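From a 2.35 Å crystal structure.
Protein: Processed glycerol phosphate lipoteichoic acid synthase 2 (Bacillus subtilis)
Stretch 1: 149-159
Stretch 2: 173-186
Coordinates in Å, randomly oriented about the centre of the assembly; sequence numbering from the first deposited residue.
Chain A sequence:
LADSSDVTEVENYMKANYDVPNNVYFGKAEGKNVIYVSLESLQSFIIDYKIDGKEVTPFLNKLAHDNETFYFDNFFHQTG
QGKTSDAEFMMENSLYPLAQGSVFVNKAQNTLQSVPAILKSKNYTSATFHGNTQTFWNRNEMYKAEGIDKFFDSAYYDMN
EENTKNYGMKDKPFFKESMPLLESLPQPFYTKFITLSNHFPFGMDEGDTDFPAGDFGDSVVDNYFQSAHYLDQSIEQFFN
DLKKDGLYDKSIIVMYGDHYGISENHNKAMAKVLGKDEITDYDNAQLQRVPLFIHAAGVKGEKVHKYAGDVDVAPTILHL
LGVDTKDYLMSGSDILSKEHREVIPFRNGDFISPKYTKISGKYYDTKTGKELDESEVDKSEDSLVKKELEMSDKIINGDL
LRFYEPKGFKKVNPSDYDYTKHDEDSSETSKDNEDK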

ATOM      1  N   ASP A 149       5.150  -3.776 -17.732  1.00 16.42           N
ATOM      2  CA  ASP A 149       5.672  -3.540 -19.109  1.00 16.65           C
ATOM      3  C   ASP A 149       6.729  -2.464 -19.124  1.00 16.05           C
ATOM      4  O   ASP A 149       7.650  -2.537 -19.916  1.00 16.19           O
ATOM      5  N   LYS A 150       6.572  -1.440 -18.285  1.00 14.93           N
ATOM      6  CA  LYS A 150       7.467  -0.289 -18.369  1.00 14.68           C
ATOM      7  C   LYS A 150       7.931   0.239 -17.008  1.00 15.65           C
ATOM      8  O   LYS A 150       7.167   0.302 -16.047  1.00 16.20           O
ATOM      9  N   PHE A 151       9.195   0.641 -16.938  1.00 15.83           N
ATOM     10  CA  PHE A 151       9.725   1.193 -15.714  1.00 14.80           C
ATOM     11  C   PHE A 151      10.312   2.578 -15.968  1.00 14.25           C
ATOM     12  O   PHE A 151      11.404   2.696 -16.457  1.00 14.03           O
ATOM     13  N   PHE A 152       9.572   3.634 -15.631  1.00 14.78           N
ATOM     14  CA  PHE A 152      10.088   5.002 -15.767  1.00 14.95           C
ATOM     15  C   PHE A 152      10.898   5.386 -14.546  1.00 15.13           C
ATOM     16  O   PHE A 152      10.379   6.018 -13.634  1.00 15.59           O
ATOM     17  N   ASP A 153      12.170   5.008 -14.517  1.00 15.29           N
ATOM     18  CA  ASP A 153      13.003   5.355 -13.369  1.00 16.17           C
ATOM     19  C   ASP A 153      13.668   6.738 -13.549  1.00 15.72           C
ATOM     20  O   ASP A 153      13.271   7.528 -14.434  1.00 15.88           O
ATOM     21  N   SER A 154      14.659   7.018 -12.696  1.00 15.45           N
ATOM     22  CA  SER A 154      15.372   8.294 -12.673  1.00 15.27           C
ATOM     23  C   SER A 154      16.021   8.689 -13.996  1.00 15.20           C
ATOM     24  O   SER A 154      16.304   9.862 -14.207  1.00 15.95           O
ATOM     25  N   ALA A 155      16.245   7.741 -14.895  1.00 14.97           N
ATOM     26  CA  ALA A 155      16.806   8.094 -16.211  1.00 14.60           C
ATOM     27  C   ALA A 155      15.854   9.013 -17.003  1.00 15.13           C
ATOM     28  O   ALA A 155      16.285   9.715 -17.903  1.00 15.11           O
ATOM     29  N   TYR A 156      14.570   9.013 -16.660  1.00 16.08           N
ATOM     30  CA  TYR A 156      13.586   9.775 -17.414  1.00 17.73           C
ATOM     31  C   TYR A 156      13.239  11.130 -16.798  1.00 19.14           C
ATOM     32  O   TYR A 156      12.396  11.847 -17.334  1.00 19.63           O
ATOM     33  N   TYR A 157      13.884  11.464 -15.680  1.00 20.91           N
ATOM     34  CA  TYR A 157      13.730  12.754 -15.027  1.00 22.61           C
ATOM     35  C   TYR A 157      15.018  13.572 -15.076  1.00 24.83           C
ATOM     36  O   TYR A 157      16.101  13.017 -15.105  1.00 25.33           O
ATOM     37  N   ASP A 158      14.877  14.891 -15.145  1.00 27.77           N
ATOM     38  CA  ASP A 158      15.972  15.850 -14.994  1.00 30.75           C
ATOM     39  C   ASP A 158      16.496  15.839 -13.548  1.00 32.49           C
ATOM     40  O   ASP A 158      15.852  16.375 -12.633  1.00 32.47           O
HETATM   41  N   MSE A 159      17.665  15.237 -13.337  1.00 34.93           N
HETATM   42  CA  MSE A 159      18.189  15.029 -11.968  1.00 37.49           C
HETATM   43  C   MSE A 159      19.098  16.176 -11.489  1.00 37.64           C
HETATM   44  O   MSE A 159      20.146  15.926 -10.895  1.00 38.09           O
ATOM     45  N   PRO A 173       8.419  18.092  -8.648  1.00 16.78           N
ATOM     46  CA  PRO A 173       8.869  17.914 -10.050  1.00 17.06           C
ATOM     47  C   PRO A 173       8.734  16.477 -10.577  1.00 17.23           C
ATOM     48  O   PRO A 173       8.567  16.277 -11.775  1.00 16.74           O
ATOM     49  N   PHE A 174       8.800  15.483  -9.693  1.00 17.93           N
ATOM     50  CA  PHE A 174       8.597  14.107 -10.124  1.00 17.66           C
ATOM     51  C   PHE A 174       7.191  13.969 -10.714  1.00 17.89           C
ATOM     52  O   PHE A 174       7.035  13.442 -11.801  1.00 18.75           O
ATOM     53  N   PHE A 175       6.177  14.483 -10.026  1.00 18.25           N
ATOM     54  CA  PHE A 175       4.816  14.457 -10.575  1.00 18.38           C
ATOM     55  C   PHE A 175       4.580  15.292 -11.844  1.00 19.05           C
ATOM     56  O   PHE A 175       3.828  14.861 -12.717  1.00 19.40           O
ATOM     57  N   LYS A 176       5.213  16.460 -11.961  1.00 19.74           N
ATOM     58  CA  LYS A 176       5.091  17.266 -13.163  1.00 20.82           C
ATOM     59  C   LYS A 176       5.593  16.530 -14.397  1.00 20.96           C
ATOM     60  O   LYS A 176       4.887  16.416 -15.397  1.00 20.40           O
ATOM     61  N   GLU A 177       6.836  16.058 -14.293  1.00 21.46           N
ATOM     62  CA  GLU A 177       7.554  15.346 -15.348  1.00 21.99           C
ATOM     63  C   GLU A 177       6.925  14.006 -15.756  1.00 21.36           C
ATOM     64  O   GLU A 177       7.029  13.594 -16.919  1.00 21.46           O
ATOM     65  N   SER A 178       6.237  13.364 -14.813  1.00 20.30           N
ATOM     66  CA  SER A 178       5.514  12.130 -15.103  1.00 19.30           C
ATOM     67  C   SER A 178       4.288  12.297 -16.014  1.00 19.00           C
ATOM     68  O   SER A 178       3.885  11.330 -16.663  1.00 19.10           O
HETATM   69  N   MSE A 179       3.707  13.498 -16.074  1.00 18.34           N
HETATM   70  CA  MSE A 179       2.505  13.738 -16.894  1.00 18.48           C
HETATM   71  C   MSE A 179       2.624  13.307 -18.362  1.00 17.74           C
HETATM   72  O   MSE A 179       1.891  12.404 -18.773  1.00 17.19           O
ATOM     73  N   PRO A 180       3.565  13.897 -19.141  1.00 17.48           N
ATOM     74  CA  PRO A 180       3.651  13.462 -20.558  1.00 17.20           C
ATOM     75  C   PRO A 180       4.000  11.987 -20.705  1.00 16.57           C
ATOM     76  O   PRO A 180       3.598  11.342 -21.658  1.00 15.90           O
ATOM     77  N   LEU A 181       4.731  11.442 -19.744  1.00 16.28           N
ATOM     78  CA  LEU A 181       5.041  10.043 -19.809  1.00 15.39           C
ATOM     79  C   LEU A 181       3.745   9.258 -19.609  1.00 16.15           C
ATOM     80  O   LEU A 181       3.446   8.332 -20.349  1.00 17.23           O
ATOM     81  N   LEU A 182       2.941   9.665 -18.647  1.00 16.60           N
ATOM     82  CA  LEU A 182       1.701   8.958 -18.358  1.00 17.20           C
ATOM     83  C   LEU A 182       0.673   9.072 -19.478  1.00 18.17           C
ATOM     84  O   LEU A 182      -0.048   8.113 -19.750  1.00 19.21           O
ATOM     85  N   GLU A 183       0.613  10.243 -20.105  1.00 18.40           N
ATOM     86  CA  GLU A 183      -0.321  10.527 -21.176  1.00 19.26           C
ATOM     87  C   GLU A 183       0.084   9.850 -22.500  1.00 19.30           C
ATOM     88  O   GLU A 183      -0.702   9.805 -23.442  1.00 18.84           O
ATOM     89  N   SER A 184       1.300   9.306 -22.563  1.00 19.56           N
ATOM     90  CA  SER A 184       1.742   8.575 -23.749  1.00 19.50           C
ATOM     91  C   SER A 184       1.351   7.078 -23.661  1.00 19.02           C
ATOM     92  O   SER A 184       1.524   6.324 -24.610  1.00 18.65           O
ATOM     93  N   LEU A 185       0.791   6.664 -22.534  1.00 18.90           N
ATOM     94  CA  LEU A 185       0.497   5.247 -22.324  1.00 19.29           C
ATOM     95  C   LEU A 185      -0.769   4.812 -23.055  1.00 19.68           C
ATOM     96  O   LEU A 185      -1.830   5.414 -22.891  1.00 19.58           O
ATOM     97  N   PRO A 186      -0.673   3.733 -23.850  1.00 20.42           N
ATOM     98  CA  PRO A 186      -1.907   3.254 -24.484  1.00 20.53           C
ATOM     99  C   PRO A 186      -2.883   2.811 -23.377  1.00 20.72           C
ATOM    100  O   PRO A 186      -2.470   2.239 -22.370  1.00 21.16           O
TER

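A helix that packs against a mixed segment of strand, 3-10 turn and loop often does so through one stripe of side chains spaced three or four residues apart. The contact between residues 149-159 and 173-186 of this lipoteichoic acid synthase illustrates the principle; here hydrogen bonds cluster around Y157 and D158, while the F152 end is apolar. On the helix the stripe is F174, E177, S178 and L181, continued beyond the helix by L185; on the other stretch the main contributors are Y157 and F152.

Y157 loses the most surface to its partner stretch. Its CA-to-CB bond points sideways, but chi1 in m (-56°) and chi2 of -91° carry the ring to the helix, so that the hydroxyl lies deep in the contact. There Y157 OH donates a hydrogen bond to S178 OG at 2.7 Å, and S178 OG, on an m rotamer, donates in turn to F174 O, 2.8 Å away. The tyrosine hydroxyl is thus tied through a serine to a backbone carbonyl of the helix. Carbon contacts add to this: Y157 CZ lies 3.6 Å from F174 CD1, the two rings meeting obliquely with planes at 45°, while Y157 CD1 comes within 3.6 Å of E177 CB at the ring edge. F174 is a t rotamer whose ring end approaches the tyrosine although its CA-to-CB bond points sideways.

E177 points toward the other stretch, and with chi1 in m and chi2 in t it extends far enough to meet the backbone. E177 OE1 accepts a hydrogen bond from D158 N at 2.9 Å, with a nearly straight angle of 160°. The same oxygen receives a second bond from water 1, whose O is 3.0 Å from E177 OE1 and which also donates to Y156 O at 3.0 Å. One carboxylate oxygen therefore serves the other stretch twice, directly and through solvent. The CA-to-CB bond of D158 is sideways and its carboxylate turns from the helix, so the contact is made by its backbone N and CB.

One turn further along, L181 takes over with mainly apolar contacts. It points toward the partner stretch in the common m, t rotamer, and its CD1 lies 4.1 Å from F152 CD1 and 4.2 Å from Y156 CB. F152, an m rotamer that also points toward the helix, has L181 CB over one face of its ring and L185 CD1 at the edge, where F152 CE2 and L185 CD1 are 3.9 Å apart. The aliphatic part of K150 closes this end loosely, with K150 CD 4.4 Å from L185 CD1; its amino group is bonded elsewhere in the structure.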

ATOM      1  CB  ASP A 149       4.583  -3.107 -20.133  1.00 16.59           C
ATOM      2  CG  ASP A 149       3.492  -4.129 -20.301  1.00 16.75           C
ATOM      3  OD1 ASP A 149       3.810  -5.203 -20.812  1.00 17.32           O
ATOM      4  OD2 ASP A 149       2.332  -3.884 -19.888  1.00 15.60           O
ATOM      5  CB  LYS A 150       6.811   0.841 -19.168  1.00 14.89           C
ATOM      6  CG  LYS A 150       6.526   0.561 -20.650  1.00 11.73           C
ATOM      7  CD  LYS A 150       5.527   1.595 -21.135  1.00 12.15           C
ATOM      8  CE  LYS A 150       5.009   1.350 -22.544  1.00  7.36           C
ATOM      9  NZ  LYS A 150       6.106   1.484 -23.541  1.00  6.91           N
ATOM     10  CB  PHE A 151      10.761   0.215 -15.103  1.00 15.29           C
ATOM     11  CG  PHE A 151      11.156   0.540 -13.675  1.00 14.85           C
ATOM     12  CD1 PHE A 151      10.728   1.721 -13.059  1.00 13.45           C
ATOM     13  CD2 PHE A 151      11.973  -0.327 -12.960  1.00 15.77           C
ATOM     14  CE1 PHE A 151      11.085   2.030 -11.740  1.00 16.26           C
ATOM     15  CE2 PHE A 151      12.351  -0.023 -11.623  1.00 14.90           C
ATOM     16  CZ  PHE A 151      11.905   1.159 -11.021  1.00 14.58           C
ATOM     17  CB  PHE A 152       8.958   6.016 -16.008  1.00 15.25           C
ATOM     18  CG  PHE A 152       8.260   5.839 -17.332  1.00 16.66           C
ATOM     19  CD1 PHE A 152       8.867   6.237 -18.510  1.00 18.25           C
ATOM     20  CD2 PHE A 152       7.007   5.242 -17.396  1.00 19.06           C
ATOM     21  CE1 PHE A 152       8.239   6.055 -19.768  1.00 19.28           C
ATOM     22  CE2 PHE A 152       6.366   5.056 -18.628  1.00 20.75           C
ATOM     23  CZ  PHE A 152       6.994   5.449 -19.821  1.00 19.43           C
ATOM     24  CB  ASP A 153      14.034   4.257 -13.065  1.00 15.80           C
ATOM     25  CG  ASP A 153      15.130   4.191 -14.112  1.00 20.52           C
ATOM     26  OD1 ASP A 153      15.055   4.925 -15.139  1.00 22.01           O
ATOM     27  OD2 ASP A 153      16.072   3.397 -13.910  1.00 25.70           O
ATOM     28  CB  SER A 154      16.388   8.372 -11.512  1.00 15.03           C
ATOM     29  OG  SER A 154      17.499   7.512 -11.698  1.00 15.51           O
ATOM     30  CB  ALA A 155      17.177   6.837 -17.027  1.00 13.15           C
ATOM     31  CB  TYR A 156      12.304   8.976 -17.581  1.00 17.50           C
ATOM     32  CG  TYR A 156      12.411   7.800 -18.507  1.00 18.07           C
ATOM     33  CD1 TYR A 156      12.036   7.903 -19.855  1.00 16.62           C
ATOM     34  CD2 TYR A 156      12.863   6.561 -18.034  1.00 16.96           C
ATOM     35  CE1 TYR A 156      12.132   6.800 -20.716  1.00 15.79           C
ATOM     36  CE2 TYR A 156      12.962   5.465 -18.880  1.00 15.79           C
ATOM     37  CZ  TYR A 156      12.590   5.583 -20.201  1.00 16.96           C
ATOM     38  OH  TYR A 156      12.710   4.464 -21.007  1.00 21.50           O
ATOM     39  CB  TYR A 157      13.254  12.551 -13.593  1.00 22.32           C
ATOM     40  CG  TYR A 157      11.975  11.745 -13.527  1.00 21.08           C
ATOM     41  CD1 TYR A 157      10.739  12.378 -13.535  1.00 18.89           C
ATOM     42  CD2 TYR A 157      12.006  10.343 -13.500  1.00 20.05           C
ATOM     43  CE1 TYR A 157       9.570  11.659 -13.505  1.00 19.85           C
ATOM     44  CE2 TYR A 157      10.830   9.606 -13.465  1.00 19.52           C
ATOM     45  CZ  TYR A 157       9.620  10.275 -13.473  1.00 19.63           C
ATOM     46  OH  TYR A 157       8.447   9.579 -13.451  1.00 20.60           O
ATOM     47  CB  ASP A 158      15.439  17.251 -15.333  1.00 31.14           C
ATOM     48  CG  ASP A 158      16.547  18.278 -15.564  1.00 33.91           C
ATOM     49  OD1 ASP A 158      17.744  17.905 -15.549  1.00 36.72           O
ATOM     50  OD2 ASP A 158      16.216  19.474 -15.781  1.00 37.26           O
HETATM   51  CB  MSE A 159      18.938  13.682 -11.847  1.00 38.22           C
HETATM   52  CG  MSE A 159      18.099  12.422 -12.041  1.00 43.54           C
HETATM   53 SE   MSE A 159      16.920  11.968 -10.518  1.00 61.33          SE
HETATM   54  CE  MSE A 159      18.253  11.477  -9.132  1.00 56.62           C
ATOM     55  CB  PRO A 173      10.341  18.341 -10.024  1.00 16.52           C
ATOM     56  CG  PRO A 173      10.740  18.238  -8.589  1.00 17.14           C
ATOM     57  CD  PRO A 173       9.521  18.515  -7.770  1.00 16.41           C
ATOM     58  CB  PHE A 174       8.854  13.122  -8.976  1.00 17.57           C
ATOM     59  CG  PHE A 174       8.171  11.810  -9.138  1.00 15.88           C
ATOM     60  CD1 PHE A 174       8.642  10.875 -10.035  1.00 15.23           C
ATOM     61  CD2 PHE A 174       7.040  11.513  -8.391  1.00 15.60           C
ATOM     62  CE1 PHE A 174       8.004   9.651 -10.182  1.00 15.56           C
ATOM     63  CE2 PHE A 174       6.393  10.294  -8.538  1.00 14.56           C
ATOM     64  CZ  PHE A 174       6.880   9.364  -9.435  1.00 13.72           C
ATOM     65  CB  PHE A 175       3.777  14.796  -9.518  1.00 17.48           C
ATOM     66  CG  PHE A 175       3.481  13.677  -8.576  1.00 16.42           C
ATOM     67  CD1 PHE A 175       3.023  12.455  -9.049  1.00 15.08           C
ATOM     68  CD2 PHE A 175       3.636  13.852  -7.184  1.00 13.53           C
ATOM     69  CE1 PHE A 175       2.730  11.427  -8.162  1.00 15.93           C
ATOM     70  CE2 PHE A 175       3.339  12.857  -6.315  1.00 12.84           C
ATOM     71  CZ  PHE A 175       2.905  11.622  -6.784  1.00 14.61           C
ATOM     72  CB  LYS A 176       5.915  18.549 -13.023  1.00 22.12           C
ATOM     73  CG  LYS A 176       5.117  19.850 -13.001  1.00 24.20           C
ATOM     74  CD  LYS A 176       4.197  20.006 -14.203  1.00 24.00           C
ATOM     75  CE  LYS A 176       3.221  21.158 -13.920  1.00 27.18           C
ATOM     76  NZ  LYS A 176       2.266  20.819 -12.827  1.00 22.89           N
ATOM     77  CB  GLU A 177       9.032  15.195 -14.963  1.00 22.17           C
ATOM     78  CG  GLU A 177       9.847  16.437 -15.365  1.00 26.02           C
ATOM     79  CD  GLU A 177      11.161  16.580 -14.607  1.00 29.67           C
ATOM     80  OE1 GLU A 177      12.139  15.895 -14.966  1.00 31.18           O
ATOM     81  OE2 GLU A 177      11.225  17.413 -13.677  1.00 30.71           O
ATOM     82  CB  SER A 178       5.101  11.417 -13.812  1.00 18.61           C
ATOM     83  OG  SER A 178       6.226  11.096 -13.011  1.00 18.87           O
HETATM   84  CB  MSE A 179       1.962  15.170 -16.756  1.00 18.34           C
HETATM   85  CG  MSE A 179       1.540  15.554 -15.317  1.00 22.28           C
HETATM   86 SE   MSE A 179       0.701  14.137 -14.178  1.00 27.99          SE
HETATM   87  CE  MSE A 179      -1.057  14.021 -15.041  1.00 23.76           C
ATOM     88  CB  PRO A 180       4.771  14.337 -21.156  1.00 17.36           C
ATOM     89  CG  PRO A 180       5.480  14.946 -19.977  1.00 18.24           C
ATOM     90  CD  PRO A 180       4.491  15.005 -18.843  1.00 17.56           C
ATOM     91  CB  LEU A 181       6.117   9.692 -18.788  1.00 14.62           C
ATOM     92  CG  LEU A 181       7.401  10.506 -18.969  1.00 12.91           C
ATOM     93  CD1 LEU A 181       8.297  10.277 -17.779  1.00  9.27           C
ATOM     94  CD2 LEU A 181       8.154  10.196 -20.344  1.00  7.58           C
ATOM     95  CB  LEU A 182       1.085   9.475 -17.069  1.00 16.08           C
ATOM     96  CG  LEU A 182      -0.230   8.811 -16.703  1.00 15.26           C
ATOM     97  CD1 LEU A 182       0.026   7.374 -16.219  1.00 12.06           C
ATOM     98  CD2 LEU A 182      -0.921   9.652 -15.652  1.00 14.69           C
ATOM     99  CB  GLU A 183      -0.457  12.055 -21.348  1.00 19.49           C
ATOM    100  CG  GLU A 183      -1.065  12.753 -20.105  1.00 21.58           C
ATOM    101  CD  GLU A 183      -0.693  14.250 -19.927  1.00 24.26           C
ATOM    102  OE1 GLU A 183      -0.059  14.869 -20.806  1.00 23.54           O
ATOM    103  OE2 GLU A 183      -1.047  14.822 -18.867  1.00 26.77           O
ATOM    104  CB  SER A 184       3.252   8.774 -23.989  1.00 19.54           C
ATOM    105  OG  SER A 184       4.024   7.788 -23.301  1.00 21.66           O
ATOM    106  CB  LEU A 185       0.377   4.928 -20.831  1.00 18.59           C
ATOM    107  CG  LEU A 185       1.573   4.364 -20.054  1.00 18.59           C
ATOM    108  CD1 LEU A 185       2.898   5.020 -20.402  1.00 17.51           C
ATOM    109  CD2 LEU A 185       1.324   4.430 -18.531  1.00 13.14           C
ATOM    110  CB  PRO A 186      -1.432   2.088 -25.346  1.00 20.53           C
ATOM    111  CG  PRO A 186      -0.178   1.641 -24.707  1.00 20.83           C
ATOM    112  CD  PRO A 186       0.449   2.797 -24.012  1.00 19.43           C
TER
HETATM  113  O   HOH W   1      11.477  14.665 -17.612  1.00 16.08           O